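PDB 4ZM6: N-acetyl-beta-D glucosaminidase from Rhizomucor miehei CAU432, which probably combines hydrolysis of beta-linked N-acetylglucosamine, as a family 3 glycoside hydrolase, with acetyl transfer to glucosamine from the acetyl-CoA it binds. Local coordinates for residues A[166-171]-A[222-226]; A[390-396]-A[445-451]; A[784-790]-A[849-853]. The contacts are given in a common frame with arbitrary orientation. Numbering follows the deposited sequence.

Contact 1. Residues A[166-171]-A[222-226]; sequences VEGYQR and IACPT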
ATOM      1  N   VAL A 166      16.607   0.582 -12.530  1.00 51.71           N
ATOM      2  CA  VAL A 166      16.111  -0.216 -13.651  1.00 51.64           C
ATOM      3  C   VAL A 166      15.610   0.703 -14.772  1.00 52.42           C
ATOM      4  O   VAL A 166      15.924   0.490 -15.939  1.00 53.48           O
ATOM      5  CB  VAL A 166      14.982  -1.167 -13.211  1.00 51.82           C
ATOM      6  CG1 VAL A 166      14.300  -1.801 -14.418  1.00 52.03           C
ATOM      7  CG2 VAL A 166      15.531  -2.242 -12.280  1.00 52.03           C
ATOM      8  N   GLU A 167      14.834   1.721 -14.413  1.00 52.70           N
ATOM      9  CA  GLU A 167      14.471   2.765 -15.365  1.00 53.64           C
ATOM     10  C   GLU A 167      15.742   3.360 -15.962  1.00 54.60           C
ATOM     11  O   GLU A 167      15.963   3.278 -17.164  1.00 56.17           O
ATOM     12  CB  GLU A 167      13.618   3.865 -14.702  1.00 52.54           C
ATOM     13  CG  GLU A 167      13.543   5.171 -15.494  1.00 51.58           C
ATOM     14  CD  GLU A 167      12.451   6.116 -15.023  1.00 50.80           C
ATOM     15  OE1 GLU A 167      12.425   7.272 -15.485  1.00 49.65           O
ATOM     16  OE2 GLU A 167      11.613   5.720 -14.195  1.00 52.29           O
ATOM     17  N   GLY A 168      16.583   3.935 -15.112  1.00 55.73           N
ATOM     18  CA  GLY A 168      17.796   4.619 -15.563  1.00 57.28           C
ATOM     19  C   GLY A 168      18.636   3.825 -16.548  1.00 58.00           C
ATOM     20  O   GLY A 168      19.006   4.334 -17.608  1.00 57.77           O
ATOM     21  N   TYR A 169      18.927   2.573 -16.201  1.00 58.95           N
ATOM     22  CA  TYR A 169      19.762   1.718 -17.039  1.00 58.85           C
ATOM     23  C   TYR A 169      19.096   1.448 -18.372  1.00 57.15           C
ATOM     24  O   TYR A 169      19.712   1.627 -19.418  1.00 60.20           O
ATOM     25  CB  TYR A 169      20.060   0.379 -16.350  1.00 60.32           C
ATOM     26  CG  TYR A 169      21.028   0.458 -15.187  1.00 61.24           C
ATOM     27  CD1 TYR A 169      22.277   1.056 -15.327  1.00 61.40           C
ATOM     28  CD2 TYR A 169      20.708  -0.099 -13.954  1.00 62.43           C
ATOM     29  CE1 TYR A 169      23.167   1.113 -14.265  1.00 62.30           C
ATOM     30  CE2 TYR A 169      21.589  -0.042 -12.885  1.00 62.27           C
ATOM     31  CZ  TYR A 169      22.818   0.561 -13.043  1.00 61.58           C
ATOM     32  OH  TYR A 169      23.691   0.613 -11.978  1.00 58.62           O
ATOM     33  N   GLN A 170      17.835   1.026 -18.325  1.00 55.24           N
ATOM     34  CA  GLN A 170      17.091   0.637 -19.527  1.00 53.85           C
ATOM     35  C   GLN A 170      16.719   1.834 -20.389  1.00 55.60           C
ATOM     36  O   GLN A 170      16.525   1.710 -21.597  1.00 55.60           O
ATOM     37  CB  GLN A 170      15.844  -0.147 -19.142  1.00 51.87           C
ATOM     38  CG  GLN A 170      16.169  -1.449 -18.438  1.00 51.10           C
ATOM     39  CD  GLN A 170      14.947  -2.276 -18.124  1.00 52.06           C
ATOM     40  OE1 GLN A 170      13.826  -1.772 -18.072  1.00 52.95           O
ATOM     41  NE2 GLN A 170      15.155  -3.557 -17.913  1.00 52.75           N
ATOM     42  N   ARG A 171      16.631   2.995 -19.758  1.00 58.51           N
ATOM     43  CA  ARG A 171      16.397   4.241 -20.464  1.00 60.04           C
ATOM     44  C   ARG A 171      17.575   4.535 -21.393  1.00 61.26           C
ATOM     45  O   ARG A 171      17.394   5.098 -22.475  1.00 62.00           O
ATOM     46  CB  ARG A 171      16.209   5.372 -19.452  1.00 61.54           C
ATOM     47  CG  ARG A 171      15.347   6.513 -19.931  1.00 62.38           C
ATOM     48  CD  ARG A 171      14.267   6.812 -18.913  1.00 64.22           C
ATOM     49  NE  ARG A 171      13.327   7.791 -19.442  1.00 66.47           N
ATOM     50  CZ  ARG A 171      12.093   7.982 -18.992  1.00 67.94           C
ATOM     51  NH1 ARG A 171      11.609   7.256 -17.990  1.00 67.71           N
ATOM     52  NH2 ARG A 171      11.332   8.909 -19.561  1.00 72.43           N
ATOM     53  N   ILE A 222       8.941   1.442 -18.487  1.00 60.42           N
ATOM     54  CA  ILE A 222      10.400   1.329 -18.585  1.00 60.48           C
ATOM     55  C   ILE A 222      11.048   0.885 -17.263  1.00 60.22           C
ATOM     56  O   ILE A 222      12.145   0.322 -17.267  1.00 60.51           O
ATOM     57  CB  ILE A 222      11.032   2.663 -19.082  1.00 60.70           C
ATOM     58  CG1 ILE A 222      12.484   2.470 -19.553  1.00 62.13           C
ATOM     59  CG2 ILE A 222      10.972   3.734 -18.003  1.00 60.09           C
ATOM     60  CD1 ILE A 222      12.649   1.487 -20.694  1.00 61.98           C
ATOM     61  N   ALA A 223      10.369   1.133 -16.143  1.00 59.11           N
ATOM     62  CA  ALA A 223      10.882   0.763 -14.821  1.00 58.41           C
ATOM     63  C   ALA A 223      10.735  -0.723 -14.483  1.00 59.92           C
ATOM     64  O   ALA A 223      11.290  -1.181 -13.480  1.00 62.73           O
ATOM     65  CB  ALA A 223      10.215   1.604 -13.747  1.00 57.36           C
ATOM     66  N   CYS A 224       9.983  -1.472 -15.290  1.00 59.94           N
ATOM     67  CA  CYS A 224       9.878  -2.917 -15.107  1.00 60.04           C
ATOM     68  C   CYS A 224      11.111  -3.568 -15.722  1.00 59.89           C
ATOM     69  O   CYS A 224      11.465  -3.251 -16.860  1.00 60.13           O
ATOM     70  CB  CYS A 224       8.616  -3.467 -15.764  1.00 60.86           C
ATOM     71  SG  CYS A 224       8.435  -5.262 -15.611  1.00 62.76           S
ATOM     72  N   PRO A 225      11.772  -4.475 -14.978  1.00 58.54           N
ATOM     73  CA  PRO A 225      13.028  -5.028 -15.475  1.00 58.22           C
ATOM     74  C   PRO A 225      12.815  -6.044 -16.587  1.00 58.11           C
ATOM     75  O   PRO A 225      11.745  -6.647 -16.684  1.00 58.39           O
ATOM     76  CB  PRO A 225      13.634  -5.691 -14.239  1.00 57.70           C
ATOM     77  CG  PRO A 225      12.462  -6.075 -13.413  1.00 57.97           C
ATOM     78  CD  PRO A 225      11.394  -5.054 -13.676  1.00 58.27           C
ATOM     79  N   THR A 226      13.852  -6.245 -17.394  1.00 57.46           N
ATOM     80  CA  THR A 226      13.774  -7.083 -18.582  1.00 56.33           C
ATOM     81  C   THR A 226      14.241  -8.499 -18.285  1.00 55.11           C
ATOM     82  O   THR A 226      13.947  -9.416 -19.051  1.00 60.23           O
ATOM     83  CB  THR A 226      14.605  -6.498 -19.740  1.00 55.80           C
ATOM     84  OG1 THR A 226      15.905  -6.120 -19.271  1.00 55.59           O
ATOM     85  CG2 THR A 226      13.911  -5.283 -20.329  1.00 56.44           C
TER
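In the TIM-barrel domain of this family 3 glycoside hydrolase, the C-terminal end of helix 155-171 packs against the irregular 222-226 loop that leads into strand 227-230. I222 comes first and is the residue most covered here, with 101 Å² hidden. Its CA-to-CB bond points sideways, yet the side chain spreads over the helix surface: CD1 lies 3.9 Å from Q170 CB, and CG2 lies 3.9 Å from E167 CG and 3.6 Å from R171 NH1. At A223 the CA atoms of E167 and A223 are the nearest CA pair, 4.1 Å apart, with E167 CB 4.2 Å from A223 CB; the small alanine side chain is consistent with so close an approach. C224 turns its CB away, so mainly its backbone takes part. P225 continues the apolar patch, its CB 4.0 Å from V166 CG1, and T226 OG1 is hydrogen-bonded to the backbone N of T176. On the helix, one turn apart, R171 NH1 and E167 OE1 form a salt bridge at 2.6 Å. Both charges have second partners in the acetyltransferase part, R640 for E167 and the F858 carboxylate for R171, so the contact borders a domain interface. V166 CG1 lies against a backbone carbonyl, 3.2 Å from A223 O.

Contact 2. Residues A[390-396]-A[445-451]; sequences DKILFLA and ADWVIIG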
ATOM      1  N   ASP A 390      49.786  20.868  14.396  1.00 60.31           N
ATOM      2  CA  ASP A 390      49.244  19.680  15.054  1.00 58.49           C
ATOM      3  C   ASP A 390      49.647  18.418  14.297  1.00 56.85           C
ATOM      4  O   ASP A 390      49.760  18.423  13.072  1.00 52.20           O
ATOM      5  CB  ASP A 390      47.715  19.734  15.140  1.00 61.09           C
ATOM      6  CG  ASP A 390      47.213  20.590  16.284  1.00 62.49           C
ATOM      7  OD1 ASP A 390      47.732  20.450  17.411  1.00 65.71           O
ATOM      8  OD2 ASP A 390      46.271  21.380  16.063  1.00 61.71           O
ATOM      9  N   LYS A 391      49.855  17.339  15.039  1.00 58.52           N
ATOM     10  CA  LYS A 391      50.207  16.053  14.455  1.00 63.07           C
ATOM     11  C   LYS A 391      48.937  15.212  14.330  1.00 60.00           C
ATOM     12  O   LYS A 391      48.262  14.950  15.330  1.00 58.89           O
ATOM     13  CB  LYS A 391      51.239  15.343  15.338  1.00 67.27           C
ATOM     14  CG  LYS A 391      51.859  14.089  14.729  1.00 72.83           C
ATOM     15  CD  LYS A 391      52.951  14.405  13.711  1.00 76.88           C
ATOM     16  CE  LYS A 391      54.083  13.380  13.758  1.00 79.11           C
ATOM     17  NZ  LYS A 391      55.009  13.590  14.917  1.00 77.83           N
ATOM     18  N   ILE A 392      48.612  14.814  13.100  1.00 55.62           N
ATOM     19  CA  ILE A 392      47.491  13.920  12.842  1.00 55.52           C
ATOM     20  C   ILE A 392      47.998  12.512  12.528  1.00 54.02           C
ATOM     21  O   ILE A 392      48.812  12.328  11.620  1.00 54.54           O
ATOM     22  CB  ILE A 392      46.624  14.412  11.658  1.00 56.71           C
ATOM     23  CG1 ILE A 392      45.963  15.754  12.001  1.00 54.93           C
ATOM     24  CG2 ILE A 392      45.560  13.369  11.300  1.00 57.76           C
ATOM     25  CD1 ILE A 392      45.025  16.292  10.936  1.00 52.73           C
ATOM     26  N   LEU A 393      47.503  11.523  13.267  1.00 51.16           N
ATOM     27  CA  LEU A 393      47.827  10.119  12.994  1.00 49.04           C
ATOM     28  C   LEU A 393      46.673   9.434  12.268  1.00 47.68           C
ATOM     29  O   LEU A 393      45.586   9.283  12.825  1.00 46.58           O
ATOM     30  CB  LEU A 393      48.124   9.375  14.297  1.00 48.12           C
ATOM     31  CG  LEU A 393      48.527   7.907  14.153  1.00 48.54           C
ATOM     32  CD1 LEU A 393      49.646   7.724  13.134  1.00 48.70           C
ATOM     33  CD2 LEU A 393      48.939   7.351  15.504  1.00 49.54           C
ATOM     34  N   PHE A 394      46.912   9.024  11.026  1.00 45.75           N
ATOM     35  CA  PHE A 394      45.903   8.316  10.253  1.00 46.35           C
ATOM     36  C   PHE A 394      46.256   6.833  10.186  1.00 46.26           C
ATOM     37  O   PHE A 394      47.236   6.451   9.547  1.00 44.32           O
ATOM     38  CB  PHE A 394      45.775   8.914   8.844  1.00 46.82           C
ATOM     39  CG  PHE A 394      44.822   8.168   7.938  1.00 45.21           C
ATOM     40  CD1 PHE A 394      43.564   7.784   8.384  1.00 44.58           C
ATOM     41  CD2 PHE A 394      45.180   7.869   6.631  1.00 45.94           C
ATOM     42  CE1 PHE A 394      42.689   7.109   7.551  1.00 44.71           C
ATOM     43  CE2 PHE A 394      44.304   7.197   5.788  1.00 46.82           C
ATOM     44  CZ  PHE A 394      43.057   6.814   6.253  1.00 45.04           C
ATOM     45  N   LEU A 395      45.450   6.014  10.858  1.00 47.84           N
ATOM     46  CA  LEU A 395      45.615   4.563  10.864  1.00 47.83           C
ATOM     47  C   LEU A 395      44.544   3.939   9.984  1.00 49.09           C
ATOM     48  O   LEU A 395      43.357   4.146  10.223  1.00 49.61           O
ATOM     49  CB  LEU A 395      45.492   4.025  12.289  1.00 47.18           C
ATOM     50  CG  LEU A 395      46.427   4.657  13.323  1.00 47.09           C
ATOM     51  CD1 LEU A 395      46.224   4.027  14.691  1.00 46.53           C
ATOM     52  CD2 LEU A 395      47.878   4.527  12.883  1.00 48.09           C
ATOM     53  N   ALA A 396      44.966   3.188   8.966  1.00 50.10           N
ATOM     54  CA  ALA A 396      44.049   2.518   8.042  1.00 50.66           C
ATOM     55  C   ALA A 396      44.225   1.007   8.117  1.00 52.39           C
ATOM     56  O   ALA A 396      45.345   0.524   8.208  1.00 55.42           O
ATOM     57  CB  ALA A 396      44.302   2.995   6.626  1.00 50.31           C
ATOM     58  N   ALA A 445      50.004  11.979  19.345  1.00 71.05           N
ATOM     59  CA  ALA A 445      49.297  12.712  18.292  1.00 67.71           C
ATOM     60  C   ALA A 445      48.222  13.620  18.871  1.00 63.83           C
ATOM     61  O   ALA A 445      47.651  13.335  19.921  1.00 63.70           O
ATOM     62  CB  ALA A 445      48.675  11.748  17.295  1.00 67.36           C
ATOM     63  N   ASP A 446      47.953  14.716  18.175  1.00 62.11           N
ATOM     64  CA  ASP A 446      46.903  15.643  18.588  1.00 64.30           C
ATOM     65  C   ASP A 446      45.539  15.172  18.087  1.00 61.15           C
ATOM     66  O   ASP A 446      44.510  15.443  18.711  1.00 60.31           O
ATOM     67  CB  ASP A 446      47.209  17.056  18.078  1.00 66.29           C
ATOM     68  CG  ASP A 446      48.526  17.597  18.616  1.00 66.20           C
ATOM     69  OD1 ASP A 446      48.663  17.728  19.855  1.00 64.04           O
ATOM     70  OD2 ASP A 446      49.423  17.887  17.798  1.00 65.41           O
ATOM     71  N   TRP A 447      45.540  14.479  16.950  1.00 58.93           N
ATOM     72  CA  TRP A 447      44.326  13.904  16.382  1.00 58.49           C
ATOM     73  C   TRP A 447      44.641  12.530  15.794  1.00 56.34           C
ATOM     74  O   TRP A 447      45.623  12.371  15.063  1.00 55.56           O
ATOM     75  CB  TRP A 447      43.751  14.810  15.284  1.00 60.01           C
ATOM     76  CG  TRP A 447      43.573  16.263  15.672  1.00 62.23           C
ATOM     77  CD1 TRP A 447      44.538  17.240  15.679  1.00 63.40           C
ATOM     78  CD2 TRP A 447      42.359  16.903  16.086  1.00 62.73           C
ATOM     79  NE1 TRP A 447      43.999  18.440  16.080  1.00 63.35           N
ATOM     80  CE2 TRP A 447      42.664  18.263  16.333  1.00 64.03           C
ATOM     81  CE3 TRP A 447      41.043  16.462  16.270  1.00 62.13           C
ATOM     82  CZ2 TRP A 447      41.698  19.182  16.759  1.00 62.51           C
ATOM     83  CZ3 TRP A 447      40.082  17.379  16.692  1.00 62.21           C
ATOM     84  CH2 TRP A 447      40.417  18.721  16.932  1.00 62.51           C
ATOM     85  N   VAL A 448      43.806  11.546  16.120  1.00 54.66           N
ATOM     86  CA  VAL A 448      43.923  10.200  15.563  1.00 52.60           C
ATOM     87  C   VAL A 448      42.694   9.910  14.712  1.00 50.93           C
ATOM     88  O   VAL A 448      41.570  10.058  15.179  1.00 50.55           O
ATOM     89  CB  VAL A 448      44.025   9.139  16.673  1.00 53.40           C
ATOM     90  CG1 VAL A 448      44.103   7.737  16.078  1.00 52.50           C
ATOM     91  CG2 VAL A 448      45.225   9.422  17.566  1.00 53.80           C
ATOM     92  N   ILE A 449      42.913   9.514  13.463  1.00 50.13           N
ATOM     93  CA  ILE A 449      41.826   9.116  12.575  1.00 50.42           C
ATOM     94  C   ILE A 449      42.045   7.658  12.200  1.00 51.28           C
ATOM     95  O   ILE A 449      43.093   7.301  11.659  1.00 52.59           O
ATOM     96  CB  ILE A 449      41.772   9.973  11.292  1.00 50.01           C
ATOM     97  CG1 ILE A 449      41.492  11.440  11.634  1.00 49.87           C
ATOM     98  CG2 ILE A 449      40.688   9.458  10.355  1.00 50.11           C
ATOM     99  CD1 ILE A 449      41.566  12.378  10.444  1.00 49.29           C
ATOM    100  N   ILE A 450      41.056   6.817  12.482  1.00 50.73           N
ATOM    101  CA  ILE A 450      41.166   5.399  12.175  1.00 49.58           C
ATOM    102  C   ILE A 450      40.201   5.026  11.059  1.00 48.70           C
ATOM    103  O   ILE A 450      39.038   5.429  11.068  1.00 48.88           O
ATOM    104  CB  ILE A 450      40.940   4.528  13.421  1.00 48.66           C
ATOM    105  CG1 ILE A 450      41.967   4.912  14.489  1.00 48.30           C
ATOM    106  CG2 ILE A 450      41.081   3.056  13.066  1.00 49.02           C
ATOM    107  CD1 ILE A 450      41.889   4.105  15.764  1.00 48.36           C
ATOM    108  N   GLY A 451      40.714   4.278  10.087  1.00 48.48           N
ATOM    109  CA  GLY A 451      39.935   3.806   8.956  1.00 48.02           C
ATOM    110  C   GLY A 451      39.622   2.342   9.161  1.00 49.51           C
ATOM    111  O   GLY A 451      40.519   1.494   9.108  1.00 51.12           O
TER
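Segments 390-396 and 445-451 form a parallel strand pair in an alpha/beta sheet, with axes of the short strands 4.5 Å apart and 13° from parallel. The bonding alternates as parallel geometry requires. L393 N donates to W447 O (2.7 Å) and L393 O accepts from I449 N (2.8 Å); two residues on, L395 N donates to I449 O (2.8 Å) and L395 O accepts from G451 N (2.6 Å). These four bonds have angles of 157-168° at hydrogen. Where the strands begin, K391 O accepts twice, from D446 N at 2.9 Å and W447 N at 3.2 Å, while K391 N is satisfied by a side chain, D446 OD2, at 2.8 Å and 168°. That bond coincides with an awkward neighbour: D390 OD1 sits 3.1 Å from D446 OD2, two acceptors of like charge, although D390 OD2 is bonded to A387 N. D446 O is taken by R474, whose guanidinium also makes a cation-pi contact with W447. Side chains alternate between faces, F394 CD1 meeting I449 CG2 at 3.9 Å on one and L395 CB meeting I450 CG1 at 4.2 Å on the other. The backbones of I392, F394 and A396 bond to strand 426-431, V448, I449 and I450 touch strand 475-479, and helix 439-444 covers L393 and V448, placing the pair inside the sheet.

Contact 3. Residues A[784-790]-A[849-853]; sequences WTDDKLF and TWRSY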
ATOM      1  N   TRP A 784      -6.282  34.043 -13.981  1.00 44.61           N
ATOM      2  CA  TRP A 784      -5.537  35.219 -13.555  1.00 46.48           C
ATOM      3  C   TRP A 784      -6.446  36.445 -13.515  1.00 48.28           C
ATOM      4  O   TRP A 784      -6.149  37.472 -14.129  1.00 49.17           O
ATOM      5  CB  TRP A 784      -4.351  35.460 -14.501  1.00 45.51           C
ATOM      6  CG  TRP A 784      -3.468  34.261 -14.674  1.00 43.70           C
ATOM      7  CD1 TRP A 784      -3.196  33.598 -15.840  1.00 42.63           C
ATOM      8  CD2 TRP A 784      -2.750  33.579 -13.649  1.00 42.61           C
ATOM      9  NE1 TRP A 784      -2.354  32.545 -15.600  1.00 41.48           N
ATOM     10  CE2 TRP A 784      -2.062  32.511 -14.261  1.00 42.35           C
ATOM     11  CE3 TRP A 784      -2.615  33.766 -12.269  1.00 43.24           C
ATOM     12  CZ2 TRP A 784      -1.251  31.633 -13.538  1.00 42.70           C
ATOM     13  CZ3 TRP A 784      -1.804  32.887 -11.548  1.00 42.62           C
ATOM     14  CH2 TRP A 784      -1.137  31.835 -12.186  1.00 41.88           C
ATOM     15  N   THR A 785      -7.541  36.341 -12.767  1.00 49.82           N
ATOM     16  CA  THR A 785      -8.588  37.365 -12.771  1.00 52.35           C
ATOM     17  C   THR A 785      -8.419  38.424 -11.680  1.00 53.54           C
ATOM     18  O   THR A 785      -9.287  39.281 -11.513  1.00 56.43           O
ATOM     19  CB  THR A 785      -9.987  36.732 -12.621  1.00 53.32           C
ATOM     20  OG1 THR A 785     -10.032  35.938 -11.427  1.00 55.44           O
ATOM     21  CG2 THR A 785     -10.318  35.861 -13.829  1.00 52.94           C
ATOM     22  N   ASP A 786      -7.306  38.381 -10.953  1.00 54.86           N
ATOM     23  CA  ASP A 786      -7.017  39.379  -9.925  1.00 56.03           C
ATOM     24  C   ASP A 786      -6.995  40.774 -10.550  1.00 59.55           C
ATOM     25  O   ASP A 786      -6.611  40.931 -11.709  1.00 60.73           O
ATOM     26  CB  ASP A 786      -5.674  39.056  -9.263  1.00 54.23           C
ATOM     27  CG  ASP A 786      -5.334  39.994  -8.133  1.00 53.68           C
ATOM     28  OD1 ASP A 786      -4.821  41.097  -8.419  1.00 54.38           O
ATOM     29  OD2 ASP A 786      -5.559  39.621  -6.963  1.00 53.05           O
ATOM     30  N   ASP A 787      -7.395  41.784  -9.783  1.00 62.60           N
ATOM     31  CA  ASP A 787      -7.457  43.162 -10.293  1.00 66.57           C
ATOM     32  C   ASP A 787      -6.130  43.652 -10.884  1.00 65.78           C
ATOM     33  O   ASP A 787      -6.128  44.456 -11.814  1.00 68.54           O
ATOM     34  CB  ASP A 787      -7.906  44.134  -9.196  1.00 70.63           C
ATOM     35  CG  ASP A 787      -9.312  43.853  -8.703  1.00 75.75           C
ATOM     36  OD1 ASP A 787      -9.769  42.691  -8.815  1.00 81.85           O
ATOM     37  OD2 ASP A 787      -9.959  44.794  -8.193  1.00 78.66           O
ATOM     38  N   LYS A 788      -5.008  43.170 -10.349  1.00 62.80           N
ATOM     39  CA  LYS A 788      -3.691  43.627 -10.790  1.00 61.45           C
ATOM     40  C   LYS A 788      -3.206  42.925 -12.067  1.00 61.31           C
ATOM     41  O   LYS A 788      -2.164  43.285 -12.612  1.00 62.23           O
ATOM     42  CB  LYS A 788      -2.670  43.450  -9.661  1.00 58.64           C
ATOM     43  N   LEU A 789      -3.955  41.934 -12.543  1.00 61.41           N
ATOM     44  CA  LEU A 789      -3.585  41.185 -13.745  1.00 61.61           C
ATOM     45  C   LEU A 789      -4.628  41.430 -14.840  1.00 59.73           C
ATOM     46  O   LEU A 789      -4.717  42.544 -15.357  1.00 60.31           O
ATOM     47  CB  LEU A 789      -3.441  39.689 -13.413  1.00 60.74           C
ATOM     48  CG  LEU A 789      -2.439  39.304 -12.325  1.00 58.89           C
ATOM     49  CD1 LEU A 789      -2.329  37.788 -12.259  1.00 58.33           C
ATOM     50  CD2 LEU A 789      -1.082  39.943 -12.575  1.00 58.67           C
ATOM     51  N   PHE A 790      -5.398  40.403 -15.199  1.00 59.33           N
ATOM     52  CA  PHE A 790      -6.596  40.568 -16.013  1.00 61.86           C
ATOM     53  C   PHE A 790      -7.707  40.834 -15.009  1.00 64.39           C
ATOM     54  O   PHE A 790      -7.615  40.412 -13.862  1.00 68.93           O
ATOM     55  CB  PHE A 790      -6.891  39.303 -16.821  1.00 61.94           C
ATOM     56  CG  PHE A 790      -5.777  38.904 -17.749  1.00 61.76           C
ATOM     57  CD1 PHE A 790      -4.641  38.267 -17.266  1.00 62.25           C
ATOM     58  CD2 PHE A 790      -5.859  39.167 -19.108  1.00 61.53           C
ATOM     59  CE1 PHE A 790      -3.613  37.908 -18.118  1.00 61.31           C
ATOM     60  CE2 PHE A 790      -4.834  38.807 -19.962  1.00 60.91           C
ATOM     61  CZ  PHE A 790      -3.711  38.180 -19.468  1.00 60.54           C
ATOM     62  N   THR A 849       3.113  40.570 -25.510  1.00 60.96           N
ATOM     63  CA  THR A 849       3.416  39.418 -24.647  1.00 57.63           C
ATOM     64  C   THR A 849       3.301  39.834 -23.181  1.00 54.84           C
ATOM     65  O   THR A 849       3.666  40.949 -22.809  1.00 52.51           O
ATOM     66  CB  THR A 849       4.801  38.756 -24.906  1.00 56.64           C
ATOM     67  OG1 THR A 849       5.754  39.220 -23.949  1.00 53.80           O
ATOM     68  CG2 THR A 849       5.326  39.005 -26.322  1.00 57.11           C
ATOM     69  N   TRP A 850       2.782  38.924 -22.366  1.00 52.40           N
ATOM     70  CA  TRP A 850       2.433  39.216 -20.986  1.00 50.18           C
ATOM     71  C   TRP A 850       3.413  38.554 -20.027  1.00 50.78           C
ATOM     72  O   TRP A 850       3.933  39.196 -19.115  1.00 48.99           O
ATOM     73  CB  TRP A 850       1.009  38.728 -20.710  1.00 49.22           C
ATOM     74  CG  TRP A 850       0.588  38.921 -19.302  1.00 48.26           C
ATOM     75  CD1 TRP A 850       0.552  40.095 -18.617  1.00 48.01           C
ATOM     76  CD2 TRP A 850       0.149  37.907 -18.392  1.00 47.35           C
ATOM     77  NE1 TRP A 850       0.118  39.879 -17.332  1.00 48.35           N
ATOM     78  CE2 TRP A 850      -0.136  38.542 -17.168  1.00 48.06           C
ATOM     79  CE3 TRP A 850      -0.027  36.524 -18.493  1.00 47.62           C
ATOM     80  CZ2 TRP A 850      -0.595  37.842 -16.049  1.00 48.39           C
ATOM     81  CZ3 TRP A 850      -0.484  35.827 -17.379  1.00 48.46           C
ATOM     82  CH2 TRP A 850      -0.763  36.489 -16.175  1.00 47.90           C
ATOM     83  N   ARG A 851       3.629  37.257 -20.224  1.00 50.76           N
ATOM     84  CA  ARG A 851       4.583  36.489 -19.440  1.00 51.24           C
ATOM     85  C   ARG A 851       5.185  35.402 -20.328  1.00 53.71           C
ATOM     86  O   ARG A 851       4.541  34.948 -21.278  1.00 54.06           O
ATOM     87  CB  ARG A 851       3.895  35.844 -18.233  1.00 50.54           C
ATOM     88  CG  ARG A 851       3.284  36.810 -17.229  1.00 49.09           C
ATOM     89  CD  ARG A 851       4.341  37.506 -16.389  1.00 48.76           C
ATOM     90  NE  ARG A 851       3.776  38.553 -15.533  1.00 48.29           N
ATOM     91  CZ  ARG A 851       3.072  38.335 -14.422  1.00 47.86           C
ATOM     92  NH1 ARG A 851       2.819  37.101 -14.008  1.00 49.14           N
ATOM     93  NH2 ARG A 851       2.609  39.357 -13.716  1.00 47.59           N
ATOM     94  N   SER A 852       6.411  34.979 -20.013  1.00 55.39           N
ATOM     95  CA  SER A 852       7.097  33.939 -20.794  1.00 56.22           C
ATOM     96  C   SER A 852       7.461  32.730 -19.935  1.00 53.57           C
ATOM     97  O   SER A 852       7.692  32.856 -18.732  1.00 53.92           O
ATOM     98  CB  SER A 852       8.352  34.512 -21.460  1.00 57.23           C
ATOM     99  OG  SER A 852       8.041  35.662 -22.236  1.00 58.25           O
ATOM    100  N   TYR A 853       7.501  31.558 -20.564  1.00 52.28           N
ATOM    101  CA  TYR A 853       7.854  30.309 -19.885  1.00 52.28           C
ATOM    102  C   TYR A 853       8.826  29.492 -20.722  1.00 50.03           C
ATOM    103  O   TYR A 853       8.826  29.583 -21.944  1.00 49.54           O
ATOM    104  CB  TYR A 853       6.606  29.456 -19.622  1.00 52.88           C
ATOM    105  CG  TYR A 853       5.407  30.229 -19.121  1.00 53.65           C
ATOM    106  CD1 TYR A 853       4.510  30.796 -20.012  1.00 54.07           C
ATOM    107  CD2 TYR A 853       5.164  30.384 -17.759  1.00 53.76           C
ATOM    108  CE1 TYR A 853       3.411  31.499 -19.567  1.00 53.49           C
ATOM    109  CE2 TYR A 853       4.060  31.090 -17.304  1.00 53.96           C
ATOM    110  CZ  TYR A 853       3.189  31.647 -18.219  1.00 54.13           C
ATOM    111  OH  TYR A 853       2.088  32.356 -17.796  1.00 57.70           O
TER
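An aromatic cluster in the C-terminal N-acetyltransferase region joins the 784-790 loop to strand 847-857. W850 sits at its centre, on a classic beta bulge: W850 and R851 both face D688 of the adjacent strand 686-692, and both point CA-to-CB toward the loop. The loop is shaped by its own bonds. A type I turn runs from D786 to L789, closed by L789 N to D786 O at 3.0 Å; D786 OD1 accepts from K788 N at 2.8 Å as an Asx turn, and F790 N to W784 O at 3.2 Å draws the ends together. W784, L789 and F790 are thereby brought to the same indole. W784 meets it obliquely, its five-membered ring and the six-membered ring of W850 having centroids 5.2 Å apart and planes at 52°, and W784 CD1 reaches W850 CH2 at 3.8 Å. L789 CD2 lies at the indole edge, 4.1 Å from W850 CZ2, and 3.9 Å from R851 NH2, a group hydrogen-bonded to D564 O. W565 extends the cluster, meeting W784 and forming a cation-pi contact with R851. F790 supplies the T-shaped pair: its edge addresses the W850 six-membered ring face, centroids 4.8 Å apart, planes at 71°, with F790 CE1 3.7 Å from W850 CZ2.

Overall arrangement
From the N terminus, contact 1 closes a 50-residue excursion that includes strand 178-181 and two short helices of the barrel. Contact 2 then closes 48 residues containing helix 413-422, strand 426-431 and helix 439-444, pairing adjacent parallel strands of a mixed sheet. Contact 3 closes 58 residues built around strands 794-802 and 830-836, joining a loop to strand 847-857. The three follow in series: none encloses or crosses another. Their centres are 44 Å (contacts 1 and 2), 41 Å (1 and 3) and 62 Å (2 and 3) apart, and none touches another, as expected for separate parts of a multidomain chain. Sequence-distant domains still meet at contact 1, where R640, D645 and F858 reach the barrel.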